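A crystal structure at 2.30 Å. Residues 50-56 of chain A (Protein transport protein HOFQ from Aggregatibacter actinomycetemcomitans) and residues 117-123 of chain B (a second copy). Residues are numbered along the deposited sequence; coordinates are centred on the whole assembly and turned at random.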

# COMPACT_ATOMS: atom_id res chain seq x y z
N ASP A 50 -21.38 0.45 -12.45
CA ASP A 50 -21.36 -1.01 -12.30
C ASP A 50 -20.67 -1.42 -11.00
O ASP A 50 -19.48 -1.16 -10.81
CB ASP A 50 -20.68 -1.65 -13.52
CG ASP A 50 -20.75 -3.16 -13.51
OD1 ASP A 50 -19.99 -3.79 -12.75
OD2 ASP A 50 -21.57 -3.73 -14.25
N LEU A 51 -21.42 -2.07 -10.11
CA LEU A 51 -20.90 -2.47 -8.81
C LEU A 51 -19.65 -3.36 -8.92
O LEU A 51 -18.68 -3.12 -8.20
CB LEU A 51 -21.98 -3.13 -7.94
CG LEU A 51 -21.62 -3.33 -6.46
CD1 LEU A 51 -21.09 -2.03 -5.82
CD2 LEU A 51 -22.79 -3.90 -5.65
N ASP A 52 -19.68 -4.35 -9.81
CA ASP A 52 -18.54 -5.26 -10.02
C ASP A 52 -17.29 -4.49 -10.45
O ASP A 52 -16.20 -4.72 -9.91
CB ASP A 52 -18.87 -6.36 -11.03
CG ASP A 52 -19.69 -7.49 -10.43
OD1 ASP A 52 -19.45 -7.85 -9.25
OD2 ASP A 52 -20.57 -8.03 -11.12
N GLN A 53 -17.45 -3.58 -11.40
CA GLN A 53 -16.35 -2.70 -11.78
C GLN A 53 -15.85 -1.85 -10.60
O GLN A 53 -14.64 -1.73 -10.40
CB GLN A 53 -16.72 -1.81 -12.96
CG GLN A 53 -16.56 -2.50 -14.29
CD GLN A 53 -15.65 -1.75 -15.25
OE1 GLN A 53 -15.87 -0.58 -15.57
NE2 GLN A 53 -14.61 -2.43 -15.72
N LEU A 54 -16.77 -1.30 -9.82
CA LEU A 54 -16.39 -0.50 -8.67
C LEU A 54 -15.53 -1.32 -7.71
O LEU A 54 -14.51 -0.84 -7.23
CB LEU A 54 -17.60 0.08 -7.96
CG LEU A 54 -17.31 0.97 -6.74
CD1 LEU A 54 -16.57 2.25 -7.15
CD2 LEU A 54 -18.59 1.30 -6.01
N PHE A 55 -15.94 -2.56 -7.45
CA PHE A 55 -15.15 -3.47 -6.61
C PHE A 55 -13.76 -3.73 -7.19
O PHE A 55 -12.78 -3.78 -6.45
CB PHE A 55 -15.86 -4.81 -6.39
CG PHE A 55 -16.99 -4.75 -5.42
CD1 PHE A 55 -16.92 -3.94 -4.29
CD2 PHE A 55 -18.13 -5.53 -5.61
CE1 PHE A 55 -17.98 -3.89 -3.38
CE2 PHE A 55 -19.18 -5.49 -4.71
CZ PHE A 55 -19.11 -4.67 -3.59
N ARG A 56 -13.69 -3.91 -8.50
CA ARG A 56 -12.41 -4.17 -9.17
C ARG A 56 -11.47 -2.96 -9.13
O ARG A 56 -10.26 -3.12 -9.01
CB ARG A 56 -12.63 -4.66 -10.61
CG ARG A 56 -13.16 -6.09 -10.69
CD ARG A 56 -13.06 -6.66 -12.10
NE ARG A 56 -13.90 -5.92 -13.04
CZ ARG A 56 -15.11 -6.32 -13.45
NH1 ARG A 56 -15.63 -7.46 -13.01
NH2 ARG A 56 -15.79 -5.58 -14.31
N ALA B 117 -25.90 -8.10 0.68
CA ALA B 117 -26.40 -6.79 0.24
C ALA B 117 -25.96 -6.43 -1.19
O ALA B 117 -26.78 -5.98 -2.00
CB ALA B 117 -25.99 -5.70 1.23
N SER B 118 -24.69 -6.65 -1.50
CA SER B 118 -24.13 -6.35 -2.82
C SER B 118 -24.75 -7.21 -3.93
O SER B 118 -24.98 -6.71 -5.03
CB SER B 118 -22.61 -6.50 -2.81
OG SER B 118 -22.25 -7.80 -2.40
N GLU B 119 -25.02 -8.48 -3.62
CA GLU B 119 -25.69 -9.37 -4.58
C GLU B 119 -27.14 -8.95 -4.83
O GLU B 119 -27.59 -8.96 -5.98
CB GLU B 119 -25.61 -10.83 -4.12
CG GLU B 119 -24.19 -11.39 -3.97
CD GLU B 119 -23.40 -11.44 -5.27
OE1 GLU B 119 -24.02 -11.49 -6.37
OE2 GLU B 119 -22.15 -11.43 -5.20
N VAL B 120 -27.84 -8.58 -3.77
CA VAL B 120 -29.20 -8.04 -3.88
C VAL B 120 -29.20 -6.80 -4.77
O VAL B 120 -30.02 -6.68 -5.69
CB VAL B 120 -29.79 -7.69 -2.49
CG1 VAL B 120 -31.18 -7.05 -2.62
CG2 VAL B 120 -29.87 -8.93 -1.63
N MET B 121 -28.25 -5.90 -4.52
CA MET B 121 -28.09 -4.67 -5.31
C MET B 121 -27.79 -4.92 -6.78
O MET B 121 -28.29 -4.19 -7.64
CB MET B 121 -27.04 -3.75 -4.69
CG MET B 121 -27.53 -3.04 -3.43
SD MET B 121 -28.97 -1.98 -3.71
CE MET B 121 -28.21 -0.56 -4.49
N LYS B 122 -27.00 -5.94 -7.09
CA LYS B 122 -26.75 -6.32 -8.48
C LYS B 122 -28.03 -6.81 -9.14
O LYS B 122 -28.31 -6.47 -10.29
CB LYS B 122 -25.67 -7.39 -8.57
CG LYS B 122 -24.27 -6.90 -8.26
CD LYS B 122 -23.29 -8.04 -8.33
CE LYS B 122 -22.18 -7.86 -7.32
NZ LYS B 122 -21.32 -9.08 -7.24
N SER B 123 -28.79 -7.62 -8.42
CA SER B 123 -30.08 -8.12 -8.90
C SER B 123 -31.07 -6.97 -9.11
O SER B 123 -31.68 -6.87 -10.17
CB SER B 123 -30.64 -9.16 -7.91
OG SER B 123 -31.86 -9.69 -8.39

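Two helices from separate copies of the protein meet in a small, mixed contact, in which one intermolecular salt bridge flanks a patch of apolar packing around Leu A51. The helix axes approach to 11.4 Å at 138°, closer to antiparallel than parallel, and the two stretches together bury 219 Å². Lys B122 is the most covered residue, with 63 Å² of its surface buried by the chain A stretch: its CA-to-CB bond points toward that stretch, and the long side chain carries NZ to Asp A52 OD1, 3.0 Å away, in a charged hydrogen bond. The CA-to-CB bond of Asp A52 points sideways to the chain B stretch, but the end of the side chain comes nearer. Within chain B, NZ of Lys B122 also bridges to Glu B119 OE2 at 3.2 Å, so the ammonium serves two carboxylates. The aliphatic part of the same lysine packs on Leu A51, with Lys B122 CG 4.2 Å from Leu A51 CD2. CD2 of the buried Leu A51 also lies 3.6 Å from Ser B118 O and 4.4 Å from Met B121 CB. Ser B118 meets the leucine through its CB, 3.9 Å from Leu A51 CD2, while its OG is hydrogen-bonded elsewhere in the structure. Phe A55, one turn after Leu A51, presents its ring edge to Ser B118, Phe A55 CZ to Ser B118 CB being 4.0 Å. Asp A50 caps the chain A helix, its OD1 accepting from Gln A53 N at 2.9 Å.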